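Local coordinates for protein phycocyanobilin lyase subunit beta (Nostoc sp. PCC 7120, PDB 5N3U) that pairs with the CpcE subunit to form a phycobiliprotein lyase and is probably required for attaching the bilin chromophore to the phycocyanin protein CpcA, at residues I51-T54 / A55-L59; G77-A80 / Y81-T85; I153-A156 / A157-L161; A134-K137 / A138-T141. All coordinates share one frame; numbering follows the deposited sequence.

Contact 1. Residues I51-T54 / A55-L59; sequences IAST and ALVQL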
ATOM      1  N   ILE B  51       5.863  16.762  15.389  1.00 33.98           N
ATOM      2  CA  ILE B  51       5.869  17.213  16.776  1.00 38.14           C
ATOM      3  C   ILE B  51       5.680  16.066  17.762  1.00 36.45           C
ATOM      4  O   ILE B  51       6.330  16.013  18.826  1.00 33.14           O
ATOM      5  CB  ILE B  51       4.778  18.315  17.002  1.00 43.16           C
ATOM      6  CG1 ILE B  51       5.248  19.623  16.354  1.00 43.51           C
ATOM      7  CG2 ILE B  51       4.396  18.503  18.470  1.00 40.31           C
ATOM      8  CD1 ILE B  51       4.107  20.475  15.790  1.00 44.90           C
ATOM      9  N   ALA B  52       4.748  15.164  17.479  1.00 33.73           N
ATOM     10  CA  ALA B  52       4.539  14.039  18.382  1.00 30.06           C
ATOM     11  C   ALA B  52       5.781  13.171  18.449  1.00 30.82           C
ATOM     12  O   ALA B  52       6.163  12.685  19.522  1.00 33.44           O
ATOM     13  CB  ALA B  52       3.335  13.237  17.970  1.00 29.78           C
ATOM     14  N   SER B  53       6.422  12.984  17.321  1.00 33.05           N
ATOM     15  CA  SER B  53       7.618  12.152  17.252  1.00 28.70           C
ATOM     16  C   SER B  53       8.736  12.812  18.083  1.00 36.42           C
ATOM     17  O   SER B  53       9.334  12.160  18.934  1.00 26.88           O
ATOM     18  CB  SER B  53       8.054  11.983  15.844  1.00 27.09           C
ATOM     19  OG  SER B  53       9.254  11.214  15.774  1.00 26.98           O
ATOM     20  N   THR B  54       9.006  14.099  17.833  1.00 32.68           N
ATOM     21  CA  THR B  54       9.998  14.836  18.647  1.00 34.04           C
ATOM     22  C   THR B  54       9.767  14.673  20.146  1.00 29.89           C
ATOM     23  O   THR B  54      10.704  14.394  20.894  1.00 35.45           O
ATOM     24  CB  THR B  54      10.031  16.313  18.219  1.00 36.96           C
ATOM     25  OG1 THR B  54      10.399  16.315  16.850  1.00 37.58           O
ATOM     26  CG2 THR B  54      11.129  17.104  18.997  1.00 41.72           C
ATOM     27  N   ALA B  55       8.534  14.825  20.584  1.00 28.79           N
ATOM     28  CA  ALA B  55       8.152  14.574  21.918  1.00 29.59           C
ATOM     29  C   ALA B  55       8.511  13.165  22.382  1.00 39.97           C
ATOM     30  O   ALA B  55       9.013  12.962  23.513  1.00 32.63           O
ATOM     31  CB  ALA B  55       6.658  14.786  22.085  1.00 33.78           C
ATOM     32  N   LEU B  56       8.252  12.163  21.544  1.00 29.73           N
ATOM     33  CA  LEU B  56       8.554  10.816  21.963  1.00 29.63           C
ATOM     34  C   LEU B  56      10.029  10.627  22.107  1.00 25.16           C
ATOM     35  O   LEU B  56      10.480   9.979  23.055  1.00 30.94           O
ATOM     36  CB  LEU B  56       7.933   9.768  21.002  1.00 25.38           C
ATOM     37  CG  LEU B  56       6.439   9.741  21.190  1.00 27.45           C
ATOM     38  CD1 LEU B  56       5.686   9.215  19.960  1.00 30.16           C
ATOM     39  CD2 LEU B  56       5.973   8.951  22.377  1.00 25.94           C
ATOM     40  N   VAL B  57      10.775  11.176  21.189  1.00 28.53           N
ATOM     41  CA  VAL B  57      12.187  10.999  21.191  1.00 29.59           C
ATOM     42  C   VAL B  57      12.760  11.628  22.462  1.00 37.44           C
ATOM     43  O   VAL B  57      13.664  11.078  23.056  1.00 35.63           O
ATOM     44  CB  VAL B  57      12.812  11.632  19.972  1.00 30.97           C
ATOM     45  CG1 VAL B  57      14.314  11.672  20.036  1.00 31.91           C
ATOM     46  CG2 VAL B  57      12.483  10.865  18.713  1.00 34.48           C
ATOM     47  N   GLN B  58      12.204  12.762  22.888  1.00 38.59           N
ATOM     48  CA  GLN B  58      12.767  13.448  24.073  1.00 44.88           C
ATOM     49  C   GLN B  58      12.504  12.598  25.261  1.00 40.11           C
ATOM     50  O   GLN B  58      13.357  12.416  26.070  1.00 42.46           O
ATOM     51  CB  GLN B  58      12.196  14.854  24.259  1.00 50.20           C
ATOM     52  CG  GLN B  58      12.898  15.893  23.365  1.00 57.68           C
ATOM     53  CD  GLN B  58      12.090  17.190  23.169  1.00 69.91           C
ATOM     54  OE1 GLN B  58      11.114  17.445  23.903  1.00 72.80           O
ATOM     55  NE2 GLN B  58      12.507  18.038  22.196  1.00 77.59           N
ATOM     56  N   LEU B  59      11.347  11.981  25.335  1.00 39.40           N
ATOM     57  CA  LEU B  59      11.113  11.025  26.393  1.00 39.53           C
ATOM     58  C   LEU B  59      12.090   9.865  26.386  1.00 40.42           C
ATOM     59  O   LEU B  59      12.427   9.388  27.407  1.00 36.77           O
ATOM     60  CB  LEU B  59       9.696  10.492  26.310  1.00 42.10           C
ATOM     61  CG  LEU B  59       8.557  11.400  26.790  1.00 40.12           C
ATOM     62  CD1 LEU B  59       7.199  10.956  26.331  1.00 35.35           C
ATOM     63  CD2 LEU B  59       8.518  11.418  28.319  1.00 42.63           C
TER
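T54 and Q58 meet one turn apart on helix 46-59, part of the all-helical fold of this HEAT-repeat protein, and they illustrate how i to i+4 spacing organises one face of a helix. The backbone bonds come first. A55 N donates to I51 O at 3.1 Å and is close to straight (171°), while L56 N, V57 N and Q58 N bond in turn to A52 O, S53 O and T54 O. Apolar carbons then close over these carbonyls: A55 CB lies 3.4 Å from A52 O, and L56 CG stands equally near the same oxygen, beside the N-H that already uses it. Polar ends of the first turn look elsewhere. S53 OG is hydrogen-bonded to T85 on helix 76-89, and T54 OG1 to A50 O within its own helix. L56 also packs against L37 of helix 34-40, so the buried face of the turn is wedged between two neighbouring helices. On the exposed face the hydroxyl of T54 sits beside its own backbone N (chi1 -60°), which sends the methyl forward along the helix. There the two side chains cross at a slant, and T54 CG2 touches the amide nitrogen Q58 NE2 at 3.6 Å.

Contact 2. Residues G77-A80 / Y81-T85; sequences GARA and YSIRT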
ATOM      1  N   GLY B  77       1.695   5.260   6.590  1.00 19.18           N
ATOM      2  CA  GLY B  77       2.113   6.672   6.886  1.00 20.80           C
ATOM      3  C   GLY B  77       2.456   6.754   8.349  1.00 21.21           C
ATOM      4  O   GLY B  77       3.541   7.260   8.743  1.00 24.21           O
ATOM      5  N   ALA B  78       1.572   6.192   9.150  1.00 21.27           N
ATOM      6  CA  ALA B  78       1.793   6.197  10.631  1.00 20.52           C
ATOM      7  C   ALA B  78       2.945   5.348  11.045  1.00 20.15           C
ATOM      8  O   ALA B  78       3.766   5.719  11.884  1.00 19.28           O
ATOM      9  CB  ALA B  78       0.553   5.701  11.295  1.00 22.40           C
ATOM     10  N   ARG B  79       3.065   4.184  10.391  1.00 18.82           N
ATOM     11  CA  ARG B  79       4.086   3.223  10.717  1.00 17.14           C
ATOM     12  C   ARG B  79       5.480   3.773  10.495  1.00 17.90           C
ATOM     13  O   ARG B  79       6.404   3.473  11.271  1.00 19.29           O
ATOM     14  CB  ARG B  79       3.805   1.925   9.932  1.00 17.92           C
ATOM     15  CG  ARG B  79       4.720   0.810  10.258  1.00 17.06           C
ATOM     16  CD  ARG B  79       4.134  -0.563   9.829  1.00 19.30           C
ATOM     17  NE  ARG B  79       4.084  -0.744   8.380  1.00 17.04           N
ATOM     18  CZ  ARG B  79       2.995  -0.646   7.585  1.00 18.37           C
ATOM     19  NH1 ARG B  79       3.138  -0.845   6.292  1.00 17.52           N
ATOM     20  NH2 ARG B  79       1.774  -0.299   8.062  1.00 19.04           N
ATOM     21  N   ALA B  80       5.647   4.594   9.464  1.00 18.49           N
ATOM     22  CA  ALA B  80       6.887   5.137   9.129  1.00 17.81           C
ATOM     23  C   ALA B  80       7.361   6.048  10.279  1.00 18.67           C
ATOM     24  O   ALA B  80       8.515   6.102  10.564  1.00 17.29           O
ATOM     25  CB  ALA B  80       6.762   5.957   7.874  1.00 22.93           C
ATOM     26  N   TYR B  81       6.437   6.772  10.893  1.00 21.22           N
ATOM     27  CA  TYR B  81       6.739   7.631  12.039  1.00 21.01           C
ATOM     28  C   TYR B  81       7.120   6.819  13.230  1.00 21.05           C
ATOM     29  O   TYR B  81       8.070   7.195  13.936  1.00 21.08           O
ATOM     30  CB  TYR B  81       5.558   8.558  12.415  1.00 26.64           C
ATOM     31  CG  TYR B  81       5.423   9.708  11.467  1.00 28.00           C
ATOM     32  CD1 TYR B  81       6.369  10.742  11.478  1.00 32.29           C
ATOM     33  CD2 TYR B  81       4.346   9.803  10.581  1.00 34.88           C
ATOM     34  CE1 TYR B  81       6.254  11.832  10.605  1.00 34.67           C
ATOM     35  CE2 TYR B  81       4.202  10.890   9.693  1.00 33.48           C
ATOM     36  CZ  TYR B  81       5.188  11.887   9.703  1.00 38.08           C
ATOM     37  OH  TYR B  81       5.052  12.994   8.868  1.00 41.51           O
ATOM     38  N   SER B  82       6.454   5.704  13.496  1.00 19.48           N
ATOM     39  CA  SER B  82       6.873   4.832  14.594  1.00 20.15           C
ATOM     40  C   SER B  82       8.307   4.381  14.404  1.00 19.36           C
ATOM     41  O   SER B  82       9.124   4.435  15.309  1.00 19.67           O
ATOM     42  CB  SER B  82       5.991   3.629  14.756  1.00 20.30           C
ATOM     43  OG  SER B  82       4.722   3.998  15.201  1.00 23.05           O
ATOM     44  N   ILE B  83       8.602   3.913  13.218  1.00 19.71           N
ATOM     45  CA  ILE B  83       9.913   3.400  12.917  1.00 20.55           C
ATOM     46  C   ILE B  83      10.961   4.506  12.995  1.00 23.30           C
ATOM     47  O   ILE B  83      12.061   4.294  13.467  1.00 22.62           O
ATOM     48  CB  ILE B  83       9.948   2.742  11.566  1.00 20.14           C
ATOM     49  CG1 ILE B  83       8.930   1.572  11.510  1.00 20.18           C
ATOM     50  CG2 ILE B  83      11.385   2.290  11.286  1.00 21.19           C
ATOM     51  CD1 ILE B  83       9.162   0.502  12.535  1.00 22.19           C
ATOM     52  N   ARG B  84      10.643   5.684  12.456  1.00 21.08           N
ATOM     53  CA  ARG B  84      11.558   6.798  12.531  1.00 23.22           C
ATOM     54  C   ARG B  84      11.879   7.219  14.009  1.00 22.41           C
ATOM     55  O   ARG B  84      13.001   7.573  14.350  1.00 24.19           O
ATOM     56  CB  ARG B  84      11.051   7.975  11.704  1.00 27.77           C
ATOM     57  CG  ARG B  84      12.125   9.060  11.455  1.00 39.96           C
ATOM     58  CD  ARG B  84      11.747  10.078  10.364  1.00 45.13           C
ATOM     59  NE  ARG B  84      11.066   9.455   9.209  1.00 46.54           N
ATOM     60  CZ  ARG B  84       9.768   9.492   8.915  1.00 41.40           C
ATOM     61  NH1 ARG B  84       8.888  10.069   9.695  1.00 47.63           N
ATOM     62  NH2 ARG B  84       9.325   8.883   7.811  1.00 51.54           N
ATOM     63  N   THR B  85      10.874   7.193  14.837  1.00 20.40           N
ATOM     64  CA  THR B  85      10.963   7.552  16.194  1.00 21.34           C
ATOM     65  C   THR B  85      11.786   6.539  16.945  1.00 22.79           C
ATOM     66  O   THR B  85      12.729   6.908  17.681  1.00 21.03           O
ATOM     67  CB  THR B  85       9.592   7.635  16.787  1.00 21.09           C
ATOM     68  OG1 THR B  85       8.832   8.598  16.064  1.00 21.92           O
ATOM     69  CG2 THR B  85       9.642   8.049  18.200  1.00 24.30           C
TER
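Helix 76-89, within the HEAT-repeat array, carries this contact, in which R84 folds back over A80 O and Y81 leans against G77 O. Main-chain bonds set the frame: S82 N reaches A78 O at 3.1 Å, I83 N binds R79 O, and R84 N binds A80 O, whereas the bond from Y81 N to A78 O is weak. R84 starts out with CG opposite the backbone N (chi1 -166°) and then bends at chi3, which brings its guanidinium back flat above the preceding turn. One face of that group takes A80 O, 3.9 Å above the plane and over its centre, while Y81 CD1 lies at the edge, in plane. R84 NE is hydrogen-bonded to the carbonyl of L276 of the alpha subunit. With an alanine in place of R84, the L276 carbonyl of the alpha subunit would probably lose this donor and A80 O the flat group lying over it. R79 points to a different set of partners, pairing with D105 and with E8 of the alpha subunit. I83 CG1 packs 3.2 Å from R79 O, and F41 meets the Y81 ring from a neighbouring loop. G77 O lies oblique to that ring, 3.2 Å from Y81 CD2.

Contact 3. Residues I153-A156 / A157-L161; sequences IRYA and AIVGL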
ATOM      1  N   ILE B 153      15.897   2.389  -1.559  1.00 23.56           N
ATOM      2  CA  ILE B 153      16.153   1.380  -0.559  1.00 23.91           C
ATOM      3  C   ILE B 153      17.618   1.116  -0.496  1.00 23.19           C
ATOM      4  O   ILE B 153      18.210   1.023   0.595  1.00 23.96           O
ATOM      5  CB  ILE B 153      15.429   0.030  -0.880  1.00 23.36           C
ATOM      6  CG1 ILE B 153      13.924   0.163  -0.929  1.00 28.59           C
ATOM      7  CG2 ILE B 153      15.813  -1.009   0.151  1.00 24.48           C
ATOM      8  CD1 ILE B 153      13.348   0.960   0.165  1.00 31.63           C
ATOM      9  N   ARG B 154      18.250   0.970  -1.650  1.00 23.37           N
ATOM     10  CA  ARG B 154      19.713   0.777  -1.670  1.00 24.12           C
ATOM     11  C   ARG B 154      20.444   1.969  -1.082  1.00 22.02           C
ATOM     12  O   ARG B 154      21.381   1.788  -0.357  1.00 24.54           O
ATOM     13  CB  ARG B 154      20.274   0.470  -3.100  1.00 27.29           C
ATOM     14  CG  ARG B 154      19.684  -0.729  -3.769  1.00 27.63           C
ATOM     15  CD  ARG B 154      20.534  -1.226  -4.956  1.00 32.40           C
ATOM     16  NE  ARG B 154      20.544  -0.289  -6.099  1.00 30.81           N
ATOM     17  CZ  ARG B 154      19.543   0.002  -6.937  1.00 35.23           C
ATOM     18  NH1 ARG B 154      18.332  -0.531  -6.834  1.00 34.00           N
ATOM     19  NH2 ARG B 154      19.771   0.888  -7.934  1.00 41.18           N
ATOM     20  N   TYR B 155      19.970   3.181  -1.344  1.00 23.39           N
ATOM     21  CA  TYR B 155      20.601   4.350  -0.759  1.00 22.97           C
ATOM     22  C   TYR B 155      20.537   4.293   0.759  1.00 24.58           C
ATOM     23  O   TYR B 155      21.533   4.496   1.480  1.00 24.68           O
ATOM     24  CB  TYR B 155      19.868   5.590  -1.314  1.00 26.88           C
ATOM     25  CG  TYR B 155      20.496   6.912  -0.929  1.00 25.24           C
ATOM     26  CD1 TYR B 155      20.270   7.459   0.305  1.00 27.62           C
ATOM     27  CD2 TYR B 155      21.281   7.611  -1.823  1.00 30.01           C
ATOM     28  CE1 TYR B 155      20.829   8.685   0.693  1.00 27.52           C
ATOM     29  CE2 TYR B 155      21.873   8.825  -1.450  1.00 28.29           C
ATOM     30  CZ  TYR B 155      21.660   9.347  -0.217  1.00 27.28           C
ATOM     31  OH  TYR B 155      22.235  10.564   0.160  1.00 28.77           O
ATOM     32  N   ALA B 156      19.335   4.030   1.295  1.00 23.11           N
ATOM     33  CA  ALA B 156      19.171   3.956   2.722  1.00 22.15           C
ATOM     34  C   ALA B 156      20.026   2.853   3.320  1.00 22.37           C
ATOM     35  O   ALA B 156      20.528   3.006   4.416  1.00 24.14           O
ATOM     36  CB  ALA B 156      17.699   3.729   3.095  1.00 24.33           C
ATOM     37  N   ALA B 157      20.133   1.725   2.629  1.00 23.91           N
ATOM     38  CA  ALA B 157      20.967   0.626   3.076  1.00 23.70           C
ATOM     39  C   ALA B 157      22.445   1.000   3.254  1.00 26.24           C
ATOM     40  O   ALA B 157      23.070   0.623   4.216  1.00 25.66           O
ATOM     41  CB  ALA B 157      20.841  -0.496   2.121  1.00 27.18           C
ATOM     42  N   ILE B 158      22.962   1.779   2.343  1.00 26.77           N
ATOM     43  CA  ILE B 158      24.338   2.334   2.441  1.00 27.58           C
ATOM     44  C   ILE B 158      24.447   3.201   3.649  1.00 26.14           C
ATOM     45  O   ILE B 158      25.415   3.148   4.379  1.00 26.94           O
ATOM     46  CB  ILE B 158      24.691   3.266   1.241  1.00 30.13           C
ATOM     47  CG1 ILE B 158      24.496   2.600  -0.082  1.00 36.75           C
ATOM     48  CG2 ILE B 158      26.104   3.803   1.336  1.00 31.79           C
ATOM     49  CD1 ILE B 158      25.207   1.307  -0.206  1.00 40.36           C
ATOM     50  N   VAL B 159      23.470   4.048   3.900  1.00 25.30           N
ATOM     51  CA  VAL B 159      23.547   4.904   5.053  1.00 25.41           C
ATOM     52  C   VAL B 159      23.573   4.081   6.349  1.00 28.64           C
ATOM     53  O   VAL B 159      24.283   4.387   7.318  1.00 26.29           O
ATOM     54  CB  VAL B 159      22.393   5.884   5.089  1.00 28.13           C
ATOM     55  CG1 VAL B 159      22.415   6.734   6.370  1.00 30.46           C
ATOM     56  CG2 VAL B 159      22.405   6.836   3.863  1.00 28.34           C
ATOM     57  N   GLY B 160      22.760   3.021   6.397  1.00 29.92           N
ATOM     58  CA  GLY B 160      22.769   2.151   7.548  1.00 25.96           C
ATOM     59  C   GLY B 160      24.138   1.508   7.716  1.00 24.62           C
ATOM     60  O   GLY B 160      24.683   1.526   8.777  1.00 27.08           O
ATOM     61  N   LEU B 161      24.668   0.994   6.639  1.00 25.55           N
ATOM     62  CA  LEU B 161      25.956   0.338   6.637  1.00 26.30           C
ATOM     63  C   LEU B 161      27.056   1.246   7.105  1.00 29.29           C
ATOM     64  O   LEU B 161      27.914   0.818   7.884  1.00 32.77           O
ATOM     65  CB  LEU B 161      26.292  -0.232   5.299  1.00 25.49           C
ATOM     66  CG  LEU B 161      25.551  -1.418   4.765  1.00 30.62           C
ATOM     67  CD1 LEU B 161      25.898  -1.683   3.307  1.00 33.01           C
ATOM     68  CD2 LEU B 161      25.748  -2.720   5.554  1.00 31.16           C
TER
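Y155 and V159 touch one turn apart on helix 151-163, within the HEAT-repeat region, and their looser meeting contrasts with the close fit of side chains against carbonyls elsewhere. The tight part is built from A156, A157, I158 and G160. A157 N bonds to I153 O at 2.9 Å, and its methyl CB settles 3.4 Å from R154 O. I158 keeps CG1 beside its own backbone N (chi1 -55°), a position that lays this branch 3.2 Å from R154 O. G160 N completes the run by bonding to A156 O. The Y155 ring, by contrast, makes only a van der Waals approach, its CE1 4.0 Å from V159 CG2. CG of Y155 lies opposite the backbone N, and the ring reaches outward to the alpha subunit, where OH is hydrogen-bonded to D273. The more open side belongs to R154, partly exposed, whose guanidinium turns away to a salt bridge with D185 and to the carbonyl of D148. Helix 151-163 is thus walled in on several sides: I158 packs on I194 and A197 of helix 188-198, A157 and L161 on helix 130-145, and I153 and A156 on helix 108-118.

Contact 4. Residues A134-K137 / A138-T141; sequences APKK and ALET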
ATOM      1  N   ALA B 134      23.824  -8.294  18.112  1.00 23.28           N
ATOM      2  CA  ALA B 134      22.839  -7.427  17.542  1.00 25.55           C
ATOM      3  C   ALA B 134      23.328  -6.655  16.274  1.00 26.97           C
ATOM      4  O   ALA B 134      22.615  -6.627  15.239  1.00 23.99           O
ATOM      5  CB  ALA B 134      22.370  -6.487  18.569  1.00 21.98           C
ATOM      6  N   PRO B 135      24.504  -5.994  16.365  1.00 25.69           N
ATOM      7  CA  PRO B 135      24.972  -5.242  15.195  1.00 27.60           C
ATOM      8  C   PRO B 135      25.263  -6.127  14.051  1.00 25.07           C
ATOM      9  O   PRO B 135      25.135  -5.755  12.917  1.00 24.12           O
ATOM     10  CB  PRO B 135      26.222  -4.495  15.715  1.00 31.28           C
ATOM     11  CG  PRO B 135      26.590  -5.164  16.956  1.00 30.04           C
ATOM     12  CD  PRO B 135      25.306  -5.672  17.555  1.00 27.36           C
ATOM     13  N   LYS B 136      25.618  -7.362  14.340  1.00 27.02           N
ATOM     14  CA  LYS B 136      25.855  -8.282  13.298  1.00 31.67           C
ATOM     15  C   LYS B 136      24.554  -8.693  12.600  1.00 29.34           C
ATOM     16  O   LYS B 136      24.540  -8.874  11.413  1.00 25.43           O
ATOM     17  CB  LYS B 136      26.654  -9.507  13.849  1.00 40.00           C
ATOM     18  CG  LYS B 136      26.707 -10.706  12.923  1.00 49.19           C
ATOM     19  CD  LYS B 136      27.485 -10.474  11.628  1.00 63.51           C
ATOM     20  CE  LYS B 136      27.406 -11.709  10.697  1.00 66.59           C
ATOM     21  NZ  LYS B 136      27.847 -11.451   9.299  1.00 66.12           N
ATOM     22  N   LYS B 137      23.470  -8.817  13.319  1.00 24.36           N
ATOM     23  CA  LYS B 137      22.194  -9.128  12.680  1.00 25.75           C
ATOM     24  C   LYS B 137      21.738  -7.922  11.853  1.00 24.35           C
ATOM     25  O   LYS B 137      21.149  -8.061  10.812  1.00 24.25           O
ATOM     26  CB  LYS B 137      21.106  -9.389  13.733  1.00 27.98           C
ATOM     27  CG  LYS B 137      21.302 -10.545  14.673  1.00 32.15           C
ATOM     28  CD  LYS B 137      21.477 -11.876  13.976  1.00 37.60           C
ATOM     29  CE  LYS B 137      20.159 -12.377  13.325  1.00 40.84           C
ATOM     30  NZ  LYS B 137      20.665 -13.548  12.492  1.00 53.00           N
ATOM     31  N   ALA B 138      21.999  -6.709  12.349  1.00 23.52           N
ATOM     32  CA  ALA B 138      21.651  -5.518  11.590  1.00 25.02           C
ATOM     33  C   ALA B 138      22.378  -5.482  10.265  1.00 27.76           C
ATOM     34  O   ALA B 138      21.770  -5.299   9.210  1.00 22.31           O
ATOM     35  CB  ALA B 138      21.948  -4.294  12.405  1.00 24.85           C
ATOM     36  N   LEU B 139      23.666  -5.799  10.316  1.00 25.28           N
ATOM     37  CA  LEU B 139      24.467  -5.886   9.138  1.00 26.78           C
ATOM     38  C   LEU B 139      23.902  -6.878   8.180  1.00 23.90           C
ATOM     39  O   LEU B 139      23.730  -6.552   6.993  1.00 24.77           O
ATOM     40  CB  LEU B 139      25.947  -6.235   9.532  1.00 29.56           C
ATOM     41  CG  LEU B 139      26.864  -6.549   8.360  1.00 30.94           C
ATOM     42  CD1 LEU B 139      26.967  -5.345   7.445  1.00 32.30           C
ATOM     43  CD2 LEU B 139      28.262  -7.011   8.840  1.00 34.66           C
ATOM     44  N   GLU B 140      23.551  -8.070   8.633  1.00 24.85           N
ATOM     45  CA  GLU B 140      23.013  -9.098   7.706  1.00 26.43           C
ATOM     46  C   GLU B 140      21.802  -8.559   6.981  1.00 26.81           C
ATOM     47  O   GLU B 140      21.612  -8.785   5.802  1.00 22.91           O
ATOM     48  CB  GLU B 140      22.627 -10.404   8.433  1.00 30.66           C
ATOM     49  CG  GLU B 140      23.813 -11.181   8.996  1.00 38.92           C
ATOM     50  CD  GLU B 140      23.479 -12.236  10.148  1.00 50.37           C
ATOM     51  OE1 GLU B 140      22.281 -12.619  10.476  1.00 43.33           O
ATOM     52  OE2 GLU B 140      24.461 -12.655  10.813  1.00 46.44           O
ATOM     53  N   THR B 141      20.929  -7.853   7.705  1.00 23.95           N
ATOM     54  CA  THR B 141      19.733  -7.341   7.061  1.00 21.83           C
ATOM     55  C   THR B 141      20.071  -6.264   6.088  1.00 20.74           C
ATOM     56  O   THR B 141      19.452  -6.202   5.025  1.00 21.64           O
ATOM     57  CB  THR B 141      18.736  -6.807   8.115  1.00 23.47           C
ATOM     58  OG1 THR B 141      18.199  -7.960   8.742  1.00 24.82           O
ATOM     59  CG2 THR B 141      17.495  -6.216   7.494  1.00 21.03           C
TER
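A salt-bridge network on helix 130-145 brings K136, K137 and E140 together, one carboxylate serving two lysines from successive positions. The stronger arm is short: K137 NZ donates to E140 OE1 at 2.7 Å, and OE1 receives it on its syn lone pair, the side of the other oxygen. K137 gets there by curling, with bends at chi2 and chi3 that swing its end forward, toward the C-terminal turn and E140. E140 keeps CG beside its backbone N (chi1 -68°) and runs extended from there, which carries the carboxylate back toward the preceding turn, between the two lysines. The second arm is long, K136 NZ lying 3.9 Å from E140 OE2, and here it is the aliphatic carbon that comes nearest, with K136 CE 3.1 Å from the same oxygen and the two side chains crossing at about a right angle. In the HEAT-repeat fold this helix faces the partner chain as well as its neighbours, and K137 NZ has a further salt bridge to D64 of the alpha subunit. An alanine in place of E140 would probably leave K136 without this carboxylate and K137 NZ, held by D64 of the alpha subunit, with one acceptor fewer. Beneath the charges the backbone runs regularly beyond P135, whose nitrogen can make no bond to the turn before and marks a kink. A138 N bonds to A134 O at 3.0 Å, and L139 N likewise to P135 O. On the inner side L139 CB lies 3.5 Å from P135 O, while its side chain packs on P173 and I174 of helix 171-184.

Along the chain the order is contacts 1, 2, 4, 3, each on its own helix, the last three within the HEAT-repeat region. Contacts 1 and 2 form one neighbouring pair, their centres 12 Å apart, with L56 CB of the first 3.7 Å from T85 CG2 of the second. Contacts 4 and 3 form the other, 13 Å between centres on consecutive helices 130-145 and 151-163, joined where L161 CD2 packs 3.5 Å from L139 CD1. The two pairs lie on opposite sides of the chain's centre, and the centres of contacts 2 and 3 stand about 18 Å apart. Contacts 2, 3 and 4 each reach the alpha subunit, so widely spaced helices share in building the lyase heteromer.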